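Local coordinates for DegV family protein (Streptococcus agalactiae, PDB 3LUP) that binds a fatty acid, here elaidic acid, in an internal pocket and may take part in lipid transport or fatty acid metabolism, at residues 20-26 with 131-135; 92-96 with 195-201. All coordinates share one frame. Numbering follows the deposited sequence.

Contact 1 (20-26 with 131-135); sequences IENHEDV and VRNAL
In the parallel-sheet half of this DegV fold, the loop leading into edge strand 26-29 packs on one turn of helix 124-138, an apolar contact of loop against helix beside a four-stranded sheet. Residues 131-135 are helical, with Leu135 N bonded to Val131 O, while residues 20-26 fold back on themselves: His23 N donates to Ile20 O, and a type I beta turn from His23 to Val26 is closed by Val26 N to His23 O (3.3 Å). The CA atoms come nearest at Ile20 and Arg132, 6.0 Å apart. Ile20 (chi1 m, chi2 near -8°, between wells) reaches three helix residues: its CG2 lies 4.0 Å from Val131 CG1, its CG1 3.4 Å from Arg132 CG, and its CD1 3.3 Å from Leu135 CD2. Leu135, with chi1 near -105° and chi2 p, also meets Val26 (chi1 t), whose CG2 is 4.1 Å from Leu135 CD2. Arg132 leads its guanidinium away from the loop; NE donates to Asn133 OD1 at 3.0 Å, and NH1 forms a salt bridge with Asp231. His23, with chi1 t and chi2 near -77°, accepts a hydrogen bond at ND1 from Asp25 N (3.1 Å) and turns a ring face to the leucine: Leu135 CD2 makes a CH-pi contact 3.7 Å from the His23 ring centroid, 14° off its normal.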
loop_
_atom_site.group_PDB
_atom_site.type_symbol
_atom_site.label_atom_id
_atom_site.label_comp_id
_atom_site.label_asym_id
_atom_site.label_seq_id
_atom_site.Cartn_x
_atom_site.Cartn_y
_atom_site.Cartn_z
ATOM N N ILE A 20 -7.482 -2.160 -14.324
ATOM C CA ILE A 20 -7.865 -0.861 -13.738
ATOM C C ILE A 20 -6.901 0.294 -14.059
ATOM O O ILE A 20 -7.301 1.460 -14.038
ATOM C CB ILE A 20 -8.092 -1.024 -12.200
ATOM C CG1 ILE A 20 -9.515 -1.528 -11.925
ATOM C CG2 ILE A 20 -7.767 0.232 -11.391
ATOM C CD1 ILE A 20 -10.472 -1.584 -13.127
ATOM N N GLU A 21 -5.644 -0.042 -14.359
ATOM C CA GLU A 21 -4.595 0.926 -14.737
ATOM C C GLU A 21 -5.134 2.234 -15.371
ATOM O O GLU A 21 -5.283 3.257 -14.674
ATOM C CB GLU A 21 -3.547 0.242 -15.669
ATOM N N ASN A 22 -5.457 2.174 -16.669
ATOM C CA ASN A 22 -5.808 3.363 -17.455
ATOM C C ASN A 22 -7.296 3.683 -17.512
ATOM O O ASN A 22 -7.774 4.263 -18.504
ATOM C CB ASN A 22 -5.311 3.208 -18.896
ATOM C CG ASN A 22 -3.804 3.238 -19.012
ATOM O OD1 ASN A 22 -3.092 3.671 -18.097
ATOM N ND2 ASN A 22 -3.306 2.781 -20.155
ATOM N N HIS A 23 -8.025 3.295 -16.473
ATOM C CA HIS A 23 -9.454 3.530 -16.422
ATOM C C HIS A 23 -9.695 5.039 -16.347
ATOM O O HIS A 23 -8.925 5.777 -15.725
ATOM C CB HIS A 23 -10.073 2.795 -15.235
ATOM C CG HIS A 23 -11.567 2.738 -15.269
ATOM N ND1 HIS A 23 -12.363 3.813 -14.934
ATOM C CD2 HIS A 23 -12.414 1.734 -15.604
ATOM C CE1 HIS A 23 -13.635 3.476 -15.064
ATOM N NE2 HIS A 23 -13.693 2.219 -15.464
ATOM N N GLU A 24 -10.754 5.486 -17.005
ATOM C CA GLU A 24 -10.986 6.909 -17.206
ATOM C C GLU A 24 -11.550 7.617 -15.968
ATOM O O GLU A 24 -11.598 8.844 -15.924
ATOM C CB GLU A 24 -11.909 7.122 -18.402
ATOM C CG GLU A 24 -13.281 6.480 -18.237
ATOM C CD GLU A 24 -14.207 6.773 -19.395
ATOM O OE1 GLU A 24 -13.754 6.693 -20.559
ATOM O OE2 GLU A 24 -15.392 7.077 -19.140
ATOM N N ASP A 25 -11.980 6.840 -14.978
ATOM C CA ASP A 25 -12.505 7.395 -13.739
ATOM C C ASP A 25 -11.517 7.249 -12.586
ATOM O O ASP A 25 -11.847 7.535 -11.432
ATOM C CB ASP A 25 -13.843 6.746 -13.386
ATOM C CG ASP A 25 -14.923 7.009 -14.436
ATOM O OD1 ASP A 25 -14.919 8.103 -15.047
ATOM O OD2 ASP A 25 -15.787 6.118 -14.632
ATOM N N VAL A 26 -10.301 6.824 -12.915
ATOM C CA VAL A 26 -9.265 6.589 -11.914
ATOM C C VAL A 26 -8.211 7.691 -11.976
ATOM O O VAL A 26 -7.629 7.930 -13.019
ATOM C CB VAL A 26 -8.632 5.165 -12.056
ATOM C CG1 VAL A 26 -7.474 4.981 -11.108
ATOM C CG2 VAL A 26 -9.673 4.091 -11.782
ATOM N N VAL A 131 -9.409 -0.104 -4.997
ATOM C CA VAL A 131 -9.803 0.746 -6.104
ATOM C C VAL A 131 -10.586 -0.084 -7.114
ATOM O O VAL A 131 -11.745 0.210 -7.402
ATOM C CB VAL A 131 -8.559 1.396 -6.759
ATOM C CG1 VAL A 131 -8.922 2.137 -8.037
ATOM C CG2 VAL A 131 -7.843 2.319 -5.752
ATOM N N ARG A 132 -9.952 -1.137 -7.619
ATOM C CA ARG A 132 -10.591 -2.097 -8.498
ATOM C C ARG A 132 -11.947 -2.600 -7.964
ATOM O O ARG A 132 -12.926 -2.635 -8.706
ATOM C CB ARG A 132 -9.628 -3.257 -8.732
ATOM C CG ARG A 132 -9.990 -4.196 -9.854
ATOM C CD ARG A 132 -10.923 -5.302 -9.402
ATOM N NE ARG A 132 -10.447 -5.945 -8.182
ATOM C CZ ARG A 132 -9.523 -6.901 -8.145
ATOM N NH1 ARG A 132 -9.168 -7.428 -6.978
ATOM N NH2 ARG A 132 -8.952 -7.331 -9.266
ATOM N N ASN A 133 -12.001 -2.998 -6.697
ATOM C CA ASN A 133 -13.246 -3.474 -6.086
ATOM C C ASN A 133 -14.352 -2.437 -6.157
ATOM O O ASN A 133 -15.476 -2.741 -6.567
ATOM C CB ASN A 133 -13.036 -3.916 -4.630
ATOM C CG ASN A 133 -12.207 -5.169 -4.523
ATOM O OD1 ASN A 133 -11.755 -5.705 -5.533
ATOM N ND2 ASN A 133 -11.979 -5.639 -3.302
ATOM N N ALA A 134 -14.024 -1.208 -5.773
ATOM C CA ALA A 134 -14.999 -0.134 -5.761
ATOM C C ALA A 134 -15.529 0.095 -7.169
ATOM O O ALA A 134 -16.699 0.419 -7.354
ATOM C CB ALA A 134 -14.388 1.136 -5.205
ATOM N N LEU A 135 -14.663 -0.098 -8.160
ATOM C CA LEU A 135 -15.053 0.024 -9.563
ATOM C C LEU A 135 -16.103 -0.985 -10.002
ATOM O O LEU A 135 -17.105 -0.599 -10.604
ATOM C CB LEU A 135 -13.833 -0.055 -10.477
ATOM C CG LEU A 135 -13.376 1.278 -11.069
ATOM C CD1 LEU A 135 -12.881 2.231 -10.011
ATOM C CD2 LEU A 135 -12.297 1.012 -12.093
#

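Contact 2 (92-96 with 195-201); sequences IAAGI and FNEEGKI. With ELA (Elaidic acid), chain B.
Residues 92-96 follow strand 86-89; Ile92 and Ala93 have phi near -40° and psi near 130°, polyproline-like, before the chain turns, with Ile96 N hydrogen-bonded to Ala93 O at 3.1 Å. Ile92 (chi1 and chi2 t) faces the bound elaidic acid, its CD1 3.7 Å from ELA C6. Ala93 points its CB toward residues 195-201, 4.0 Å from Phe195 CE1 at the ring edge and 3.9 Å from Gly199 O. Ala94 N is held by Asp119. Residues 195-201 are the turn of a beta hairpin that joins antiparallel strands 192-195 and 201-205: a type I turn spans Asn196 to Gly199, Asn196 N bonds to Lys200 O at 2.6 Å, and Gly199 has positive phi (72°), a conformation favouring glycine. Gly95 marks the closest backbone approach, its CA 4.5 Å from Lys200 CA and 3.6 Å from Gly199 O in a CA-H...O contact; a CB here would clash with that oxygen. One water bridges the segments, accepting from Gly95 N (3.1 Å) and donating to Glu198 O (2.8 Å). Ile96, chi1 p and chi2 t, sets CG2 4.0 Å from both Phe195 CE1 and Ile201 CG1, and CD1 3.7 Å from ELA C10. Phe195 (chi1 m) lines the same pocket, its CE2 3.8 Å from ELA C14, and Ile201 (chi1 m, chi2 t) places CD1 3.5 Å from ELA C12.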
loop_
_atom_site.group_PDB
_atom_site.type_symbol
_atom_site.label_atom_id
_atom_site.label_comp_id
_atom_site.label_asym_id
_atom_site.label_seq_id
_atom_site.Cartn_x
_atom_site.Cartn_y
_atom_site.Cartn_z
ATOM N N ILE A 92 -2.883 5.815 0.735
ATOM C CA ILE A 92 -1.954 5.285 1.729
ATOM C C ILE A 92 -2.452 5.390 3.205
ATOM O O ILE A 92 -3.057 6.396 3.610
ATOM C CB ILE A 92 -0.566 5.965 1.517
ATOM C CG1 ILE A 92 0.521 5.337 2.380
ATOM C CG2 ILE A 92 -0.636 7.471 1.758
ATOM C CD1 ILE A 92 1.906 5.401 1.742
ATOM N N ALA A 93 -2.210 4.329 3.981
ATOM C CA ALA A 93 -2.546 4.250 5.417
ATOM C C ALA A 93 -2.282 5.506 6.249
ATOM O O ALA A 93 -1.180 6.047 6.231
ATOM C CB ALA A 93 -1.792 3.078 6.039
ATOM N N ALA A 94 -3.283 5.943 7.009
ATOM C CA ALA A 94 -3.131 7.010 8.028
ATOM C C ALA A 94 -1.954 6.786 8.991
ATOM O O ALA A 94 -1.331 7.741 9.443
ATOM C CB ALA A 94 -4.431 7.163 8.833
ATOM N N GLY A 95 -1.665 5.516 9.304
ATOM C CA GLY A 95 -0.612 5.140 10.250
ATOM C C GLY A 95 0.814 5.182 9.715
ATOM O O GLY A 95 1.767 4.926 10.455
ATOM N N ILE A 96 0.974 5.488 8.430
ATOM C CA ILE A 96 2.312 5.554 7.833
ATOM C C ILE A 96 2.544 6.849 7.056
ATOM O O ILE A 96 3.500 6.955 6.288
ATOM C CB ILE A 96 2.611 4.328 6.921
ATOM C CG1 ILE A 96 1.709 4.322 5.690
ATOM C CG2 ILE A 96 2.490 3.014 7.710
ATOM C CD1 ILE A 96 2.071 3.267 4.704
ATOM N N PHE A 195 0.562 -4.799 9.623
ATOM C CA PHE A 195 -0.238 -3.602 9.892
ATOM C C PHE A 195 -1.238 -3.790 11.026
ATOM O O PHE A 195 -2.015 -4.748 11.040
ATOM C CB PHE A 195 -0.972 -3.169 8.637
ATOM C CG PHE A 195 -0.134 -2.365 7.689
ATOM C CD1 PHE A 195 -0.367 -0.994 7.527
ATOM C CD2 PHE A 195 0.878 -2.968 6.941
ATOM C CE1 PHE A 195 0.392 -0.232 6.644
ATOM C CE2 PHE A 195 1.659 -2.206 6.052
ATOM C CZ PHE A 195 1.407 -0.830 5.907
ATOM N N ASN A 196 -1.191 -2.861 11.977
ATOM C CA ASN A 196 -2.126 -2.734 13.099
ATOM C C ASN A 196 -3.616 -2.667 12.764
ATOM O O ASN A 196 -4.021 -2.550 11.599
ATOM C CB ASN A 196 -1.828 -1.420 13.802
ATOM C CG ASN A 196 -1.224 -1.609 15.140
ATOM O OD1 ASN A 196 -1.114 -2.729 15.632
ATOM N ND2 ASN A 196 -0.830 -0.510 15.765
ATOM N N GLU A 197 -4.432 -2.669 13.814
ATOM C CA GLU A 197 -5.823 -2.273 13.676
ATOM C C GLU A 197 -5.918 -0.778 13.314
ATOM O O GLU A 197 -6.898 -0.364 12.689
ATOM C CB GLU A 197 -6.629 -2.632 14.935
ATOM C CG GLU A 197 -6.854 -4.151 15.096
ATOM C CD GLU A 197 -7.396 -4.560 16.478
ATOM O OE1 GLU A 197 -8.402 -3.963 16.946
ATOM O OE2 GLU A 197 -6.827 -5.498 17.095
ATOM N N GLU A 198 -4.895 0.008 13.690
ATOM C CA GLU A 198 -4.787 1.429 13.322
ATOM C C GLU A 198 -4.007 1.640 12.031
ATOM O O GLU A 198 -3.750 2.784 11.641
ATOM C CB GLU A 198 -4.084 2.251 14.405
ATOM C CG GLU A 198 -4.737 2.276 15.776
ATOM C CD GLU A 198 -3.942 1.468 16.797
ATOM O OE1 GLU A 198 -2.694 1.680 16.904
ATOM O OE2 GLU A 198 -4.573 0.619 17.485
ATOM N N GLY A 199 -3.619 0.544 11.379
ATOM C CA GLY A 199 -2.834 0.624 10.165
ATOM C C GLY A 199 -1.394 1.058 10.393
ATOM O O GLY A 199 -0.776 1.625 9.499
ATOM N N LYS A 200 -0.867 0.808 11.592
ATOM C CA LYS A 200 0.539 1.080 11.901
ATOM C C LYS A 200 1.362 -0.167 11.676
ATOM O O LYS A 200 0.871 -1.291 11.830
ATOM C CB LYS A 200 0.713 1.501 13.360
ATOM C CG LYS A 200 0.285 2.910 13.660
ATOM C CD LYS A 200 0.998 3.438 14.895
ATOM C CE LYS A 200 0.600 4.896 15.150
ATOM N NZ LYS A 200 -0.862 5.027 15.464
ATOM N N ILE A 201 2.628 0.010 11.326
ATOM C CA ILE A 201 3.479 -1.147 11.236
ATOM C C ILE A 201 4.066 -1.441 12.601
ATOM O O ILE A 201 4.709 -0.579 13.212
ATOM C CB ILE A 201 4.565 -1.008 10.191
ATOM C CG1 ILE A 201 3.969 -0.461 8.873
ATOM C CG2 ILE A 201 5.260 -2.373 10.023
ATOM C CD1 ILE A 201 4.966 -0.383 7.705
HETATM C CA ELA B . 4.985 10.998 4.453
HETATM C C ELA B . 5.887 12.049 5.107
HETATM O O ELA B . 7.128 11.873 5.293
HETATM C C3 ELA B . 5.357 10.672 3.009
HETATM C C4 ELA B . 4.258 9.868 2.323
HETATM C C5 ELA B . 4.766 8.527 1.756
HETATM C C6 ELA B . 4.763 7.426 2.826
HETATM C C7 ELA B . 5.567 6.165 2.530
HETATM C C8 ELA B . 5.502 5.211 3.729
HETATM C C9 ELA B . 5.468 3.754 3.287
HETATM C C10 ELA B . 5.671 2.639 4.243
HETATM C C11 ELA B . 6.180 1.304 3.737
HETATM C C12 ELA B . 5.356 0.128 4.247
HETATM C C13 ELA B . 4.543 -0.555 3.161
HETATM C C14 ELA B . 4.343 -2.044 3.408
HETATM C C15 ELA B . 3.599 -2.677 2.223
HETATM C C16 ELA B . 3.067 -4.084 2.505
HETATM C C17 ELA B . 1.545 -4.124 2.422
HETATM C C18 ELA B . 1.028 -5.418 1.805
HETATM O OXT ELA B . 5.374 13.124 5.495
HETATM O O HOH W 1 -4.073 3.572 8.950
#

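The two contacts do not touch: their centres are 23 Å apart, on opposite sides of the chain's centre, and their nearest atoms about 9 Å apart. Their segments alternate along the chain. Contact 1 lies within the half built on the four-stranded parallel sheet, whereas contact 2 joins a loop of that half to a hairpin of the six-stranded mixed sheet. Contact 2 borders the fatty acid directly, supplying four of the 19 pocket residues, while in contact 1 the Arg132 side chain stays about 14 Å from the ligand. Asp231 lies on strand 230-236, so contact 1 too is tied to the mixed sheet through Arg132.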